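PDB 6FV4: N-acetylglucosamine-6-phosphate deacetylase from Mycobacterium smegmatis, which probably catalyses the metal-dependent deacetylation of N-acetylglucosamine-6-phosphate to glucosamine-6-phosphate in amino-sugar metabolism. Local coordinates for residues 328-331 with 332-336; 337-340 with 341-345; 350-353 with 354-358. The protein carries 1 engineered substitution. All blocks are in the same frame, centred on the assembly; numbering follows the deposited sequence.

Contact 1 (328-331 with 332-336); sequences FRLA and VAHCG
The backbone N of Val-332 donates to Phe-328 O at 2.9 Å, in the last turns of helix 324-334. The same turn brings the two side chains together. The phenyl group of Phe-328 leaves with CG anti to the backbone N (chi1 -177°), which swings the ring forward along the helix, and methyl CG2 of Val-332 settles over one of its faces. That methyl lies 4.3 Å from the ring centroid, off centre toward the rim, in a CH-pi contact; its nearest ring atom is Phe-328 CE2, 4.0 Å from Val-332 CG2.

On another side of the helix, Leu-330 and His-334 run alongside each other and point the same way. Leu-330 CD2 lies 3.7 Å from NE2 of the imidazole, while His-334 N donates to Leu-330 O at 2.9 Å. Cys-335 N reaches Ala-331 O at 3.1 Å with an N-H...O angle of only 121°, a weak bond, and Gly-336 is the first residue to leave helical phi/psi, with positive phi. Arg-267 NH1 hydrogen-bonds His-334 O.

Phe-328 also meets the ring of Phe-68, and Val-332 leans on Ala-342 and Ala-346 of helix 339-357. Ala-331 and Cys-335 pack against Tyr-266 of helix 263-273, and Pro-263 of that helix touches His-334. Chemically, the helix is two-sided: Phe-328, Ala-331, Val-332 and Cys-335 offer buried carbon and sulfur to its neighbours, whereas the partly exposed Leu-330 and His-334 pair by dispersion alone, methyl CD2 of the leucine meeting the NE2-CD2 side of the imidazole.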
# COMPACT_ATOMS: atom_id res chain seq x y z
N PHE B 328 -2.47 15.55 13.89
CA PHE B 328 -3.39 14.66 14.61
C PHE B 328 -4.82 14.82 14.10
O PHE B 328 -5.50 13.84 13.79
CB PHE B 328 -3.32 14.95 16.11
CG PHE B 328 -4.18 14.03 16.96
CD1 PHE B 328 -3.70 12.79 17.37
CD2 PHE B 328 -5.46 14.41 17.36
CE1 PHE B 328 -4.49 11.95 18.18
CE2 PHE B 328 -6.24 13.57 18.15
CZ PHE B 328 -5.76 12.33 18.56
N ARG B 329 -5.29 16.07 14.02
CA ARG B 329 -6.65 16.34 13.58
C ARG B 329 -6.86 15.95 12.13
O ARG B 329 -7.91 15.41 11.77
CB ARG B 329 -6.96 17.82 13.82
CG ARG B 329 -8.36 18.29 13.52
CD ARG B 329 -8.60 19.72 14.05
NE ARG B 329 -7.46 20.62 13.82
CZ ARG B 329 -6.72 21.18 14.79
NH1 ARG B 329 -6.99 20.95 16.07
NH2 ARG B 329 -5.71 21.98 14.47
N LEU B 330 -5.85 16.18 11.27
CA LEU B 330 -5.95 15.73 9.88
C LEU B 330 -5.88 14.20 9.78
O LEU B 330 -6.57 13.59 8.95
CB LEU B 330 -4.85 16.39 9.04
CG LEU B 330 -5.11 17.85 8.67
CD1 LEU B 330 -3.92 18.51 7.97
CD2 LEU B 330 -6.40 17.94 7.80
N ALA B 331 -5.05 13.57 10.60
CA ALA B 331 -5.01 12.11 10.64
C ALA B 331 -6.38 11.53 10.99
O ALA B 331 -6.83 10.56 10.36
CB ALA B 331 -3.96 11.64 11.65
N VAL B 332 -7.06 12.10 11.99
CA VAL B 332 -8.38 11.60 12.39
C VAL B 332 -9.39 11.84 11.27
O VAL B 332 -10.29 11.02 11.03
CB VAL B 332 -8.83 12.28 13.70
CG1 VAL B 332 -10.27 11.86 14.05
CG2 VAL B 332 -7.89 11.96 14.87
N ALA B 333 -9.26 12.96 10.56
CA ALA B 333 -10.23 13.31 9.54
C ALA B 333 -10.07 12.46 8.29
O ALA B 333 -11.06 12.11 7.63
CB ALA B 333 -10.10 14.79 9.20
N HIS B 334 -8.83 12.11 7.94
CA HIS B 334 -8.56 11.49 6.65
C HIS B 334 -8.22 10.01 6.72
O HIS B 334 -7.92 9.42 5.68
CB HIS B 334 -7.43 12.24 5.95
CG HIS B 334 -7.80 13.63 5.54
ND1 HIS B 334 -8.83 13.91 4.66
CD2 HIS B 334 -7.28 14.83 5.89
CE1 HIS B 334 -8.92 15.21 4.49
NE2 HIS B 334 -7.99 15.80 5.22
N CYS B 335 -8.26 9.38 7.89
CA CYS B 335 -7.91 7.97 7.90
C CYS B 335 -9.06 7.08 7.42
O CYS B 335 -8.83 5.89 7.17
CB CYS B 335 -7.44 7.52 9.28
SG CYS B 335 -8.71 7.55 10.54
N GLY B 336 -10.26 7.62 7.28
CA GLY B 336 -11.37 6.84 6.75
C GLY B 336 -12.00 5.87 7.72
O GLY B 336 -12.72 4.96 7.28

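Contact 2 (337-340 with 341-345); sequences LPRD and DALSL
Leu-337 and Leu-345 cross at about a right angle, with methyl CD1 of Leu-337 3.8 Å from CD2 of Leu-345. Leu-337 precedes helix 339-357, and its CG stands anti to the carbonyl carbon (chi1 -57°), which carries the isobutyl group along the first turns. Its CB sits 3.9 Å from CB of Asp-341 and 4.3 Å from CB of Ala-342, giving this stretch of chain an apolar hold on the helix start.

Pro-338 occupies the N-cap position, and the carboxylate of Asp-341 comes up to the CG-CD edge of its ring, OD2 lying 3.1 Å from Pro-338 CG. Standing in the first turn, this carboxylate is probably favoured by the positive end of the helix dipole. In the same turn Ala-342 N donates to Pro-338 O at 2.8 Å, the donor almost in line with the carbonyl.

Arg-339 starts with CG anti to its backbone N (chi1 169°) and then bends at the next two torsions. Its CD passes 3.8 Å from CG of Leu-343, so the aliphatic part of the arginine lies against the leucine while the head goes on to give an N-H of NH2 to His-378 O. Leu-343 N bonds to Arg-339 O at 2.9 Å, nearly straight at 168°. One residue on, the carboxylate of Asp-340 is engaged by Arg-32 in a salt bridge through OD2.

Around this helix start, Leu-343 touches Phe-328 and Val-332 of helix 324-334, Leu-25 of strand 23-25 and the loop residue Leu-380; Leu-345 rests on Pro-275, and Ser-344 touches Leu-25.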
# COMPACT_ATOMS: atom_id res chain seq x y z
N LEU B 337 -11.73 6.01 9.01
CA LEU B 337 -12.36 5.20 10.03
C LEU B 337 -13.40 6.02 10.79
O LEU B 337 -13.34 7.26 10.79
CB LEU B 337 -11.31 4.66 11.01
CG LEU B 337 -10.17 3.84 10.41
CD1 LEU B 337 -9.07 3.61 11.46
CD2 LEU B 337 -10.67 2.52 9.85
N PRO B 338 -14.37 5.38 11.42
CA PRO B 338 -15.29 6.12 12.29
C PRO B 338 -14.53 6.75 13.45
O PRO B 338 -13.45 6.30 13.82
CB PRO B 338 -16.28 5.06 12.77
CG PRO B 338 -15.52 3.78 12.67
CD PRO B 338 -14.63 3.93 11.47
N ARG B 339 -15.15 7.78 14.03
CA ARG B 339 -14.43 8.71 14.90
C ARG B 339 -13.67 7.99 16.02
O ARG B 339 -12.51 8.32 16.29
CB ARG B 339 -15.41 9.73 15.47
CG ARG B 339 -14.88 10.58 16.59
CD ARG B 339 -13.66 11.35 16.14
NE ARG B 339 -13.97 12.73 15.76
CZ ARG B 339 -14.32 13.68 16.62
NH1 ARG B 339 -14.44 13.40 17.92
NH2 ARG B 339 -14.57 14.90 16.18
N ASP B 340 -14.29 7.01 16.67
CA ASP B 340 -13.64 6.38 17.81
C ASP B 340 -12.45 5.54 17.37
O ASP B 340 -11.39 5.57 18.02
CB ASP B 340 -14.62 5.52 18.60
CG ASP B 340 -15.48 6.34 19.53
OD1 ASP B 340 -15.39 7.59 19.49
OD2 ASP B 340 -16.25 5.73 20.31
N ASP B 341 -12.62 4.77 16.30
CA ASP B 341 -11.48 4.06 15.73
C ASP B 341 -10.42 5.02 15.21
O ASP B 341 -9.23 4.70 15.24
CB ASP B 341 -11.94 3.14 14.60
CG ASP B 341 -12.93 2.07 15.07
OD1 ASP B 341 -12.76 1.52 16.18
OD2 ASP B 341 -13.89 1.79 14.32
N ALA B 342 -10.84 6.20 14.73
CA ALA B 342 -9.89 7.15 14.17
C ALA B 342 -9.04 7.78 15.26
O ALA B 342 -7.83 7.94 15.09
CB ALA B 342 -10.63 8.23 13.38
N LEU B 343 -9.66 8.17 16.38
CA LEU B 343 -8.92 8.68 17.53
C LEU B 343 -7.94 7.65 18.04
O LEU B 343 -6.81 7.99 18.43
CB LEU B 343 -9.89 9.08 18.63
CG LEU B 343 -10.71 10.35 18.39
CD1 LEU B 343 -11.73 10.50 19.49
CD2 LEU B 343 -9.82 11.58 18.31
N SER B 344 -8.35 6.38 18.07
CA SER B 344 -7.48 5.33 18.60
C SER B 344 -6.29 5.10 17.69
O SER B 344 -5.16 4.88 18.16
CB SER B 344 -8.28 4.05 18.79
OG SER B 344 -9.01 4.13 20.00
N LEU B 345 -6.50 5.16 16.37
CA LEU B 345 -5.38 5.04 15.45
C LEU B 345 -4.46 6.26 15.56
O LEU B 345 -3.24 6.11 15.64
CB LEU B 345 -5.89 4.89 14.03
CG LEU B 345 -4.82 4.84 12.94
CD1 LEU B 345 -3.93 3.62 13.13
CD2 LEU B 345 -5.49 4.85 11.55

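Contact 3 (350-353 with 354-358); sequences ACVN and PARAL
Pro-354 sits with its ring among Ala-350, Cys-351, Val-352 and Asn-353, at a proline kink in helix 339-357 just after a wider pi-type turn. The helix belongs to the (beta/alpha)-barrel domain of the amidohydrolase superfamily. Lacking an N-H, the proline makes no bond to the turn before it, and its CG instead approaches the carbonyl carbon of Ala-350 at 3.9 Å. Regular i to i+4 bonding is back two residues on, where Arg-356 N donates to Val-352 O at 3.0 Å, and Ala-357 N follows with Asn-353 O at 2.9 Å.

On one flank of the helix the side chains of Asn-353 and Arg-356 lie side by side, their amide and guanidinium planes 42° apart. Arg-356 extends with CG anti to its backbone N (chi1 -170°) and folds back at chi3 (54°), which lays one guanidinium face over CA of Asn-353. From there NH2 makes a weak bond to Asn-353 OD1, 3.1 Å long. A water bridges the same two groups: it lies at the guanidinium edge, accepts from NH1 and donates to OD1. A second water donates to Asn-353 O, but its separation from NH2 is suspiciously short, so that bond is doubtful. Val-352 CG1 flanks NH1 of the arginine at 3.9 Å.

Asn-353 ND2 is hydrogen-bonded to the carbonyls of Pro-275 and Leu-278, which fixes which way OD1 faces. Ala-350 is bonded through its backbone to Val-69, and Pro-354 touches Thr-71 and Ser-279, with the zinc ligand His-72 about 9 Å away between side chains. The pi-type turn and kink carry a cost: Cys-351 O is buried without a polar partner in the model, and the methyl CB of Ala-355 stands 3.5 Å from it.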
# COMPACT_ATOMS: atom_id res chain seq x y z
N ALA B 350 0.55 9.25 16.64
CA ALA B 350 1.10 10.52 17.09
C ALA B 350 1.79 10.43 18.44
O ALA B 350 2.49 11.38 18.83
CB ALA B 350 0.01 11.59 17.17
N CYS B 351 1.61 9.32 19.17
CA CYS B 351 2.08 9.18 20.54
C CYS B 351 2.87 7.89 20.75
O CYS B 351 4.03 7.94 21.19
CB CYS B 351 0.90 9.22 21.53
SG CYS B 351 -0.33 10.55 21.25
N VAL B 352 2.30 6.73 20.44
CA VAL B 352 2.95 5.47 20.82
C VAL B 352 3.99 5.03 19.79
O VAL B 352 5.14 4.75 20.14
CB VAL B 352 1.91 4.36 21.06
CG1 VAL B 352 2.62 3.10 21.55
CG2 VAL B 352 0.88 4.83 22.07
N ASN B 353 3.60 4.94 18.53
CA ASN B 353 4.52 4.46 17.50
C ASN B 353 5.80 5.27 17.44
O ASN B 353 6.88 4.66 17.32
CB ASN B 353 3.84 4.46 16.13
CG ASN B 353 2.58 3.60 16.10
OD1 ASN B 353 2.35 2.82 17.02
ND2 ASN B 353 1.77 3.73 15.05
N PRO B 354 5.77 6.61 17.44
CA PRO B 354 7.04 7.34 17.33
C PRO B 354 7.91 7.19 18.57
O PRO B 354 9.14 7.15 18.44
CB PRO B 354 6.60 8.79 17.11
CG PRO B 354 5.19 8.86 17.54
CD PRO B 354 4.61 7.51 17.31
N ALA B 355 7.32 7.16 19.76
CA ALA B 355 8.13 6.99 20.96
C ALA B 355 8.80 5.63 20.95
O ALA B 355 9.98 5.50 21.34
CB ALA B 355 7.26 7.16 22.21
N ARG B 356 8.08 4.60 20.50
CA ARG B 356 8.63 3.26 20.44
C ARG B 356 9.72 3.16 19.37
O ARG B 356 10.77 2.54 19.60
CB ARG B 356 7.50 2.26 20.15
CG ARG B 356 7.88 0.80 20.29
CD ARG B 356 6.74 -0.09 19.87
NE ARG B 356 6.29 0.26 18.53
CZ ARG B 356 5.01 0.48 18.20
NH1 ARG B 356 4.06 0.37 19.12
NH2 ARG B 356 4.70 0.78 16.96
N ALA B 357 9.50 3.76 18.20
CA ALA B 357 10.50 3.69 17.15
C ALA B 357 11.83 4.31 17.59
O ALA B 357 12.90 3.83 17.21
CB ALA B 357 9.99 4.38 15.89
N LEU B 358 11.77 5.37 18.38
CA LEU B 358 12.98 6.08 18.79
C LEU B 358 13.52 5.61 20.13
O LEU B 358 14.52 6.17 20.60
CB LEU B 358 12.72 7.58 18.83
CG LEU B 358 13.15 8.16 17.49
CD1 LEU B 358 12.11 7.86 16.40
CD2 LEU B 358 13.44 9.63 17.57
O HOH W 1 6.86 1.78 16.17
O HOH W 2 1.20 0.84 18.64

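Read from the N terminus, the three contacts come in series, none enclosing or crossing another, and each closes only a local turn. Contact 1 lies in the C-terminal part of helix 324-334, contact 2 opens helix 339-357 right after it, and contact 3 lies further along that second helix. Contacts 1 and 2 flank the turn between these two consecutive helices, which pack together: Cys-335 SG meets Ala-342 CB at 3.5 Å, and their centres are about 8 Å apart. Phe-328 also reaches Ala-350 of contact 3, although those centres lie about 17 Å apart. Contacts 2 and 3 do not touch; helix 339-357 joins them, running from the partly exposed corner to strands 63-76 and 278-281.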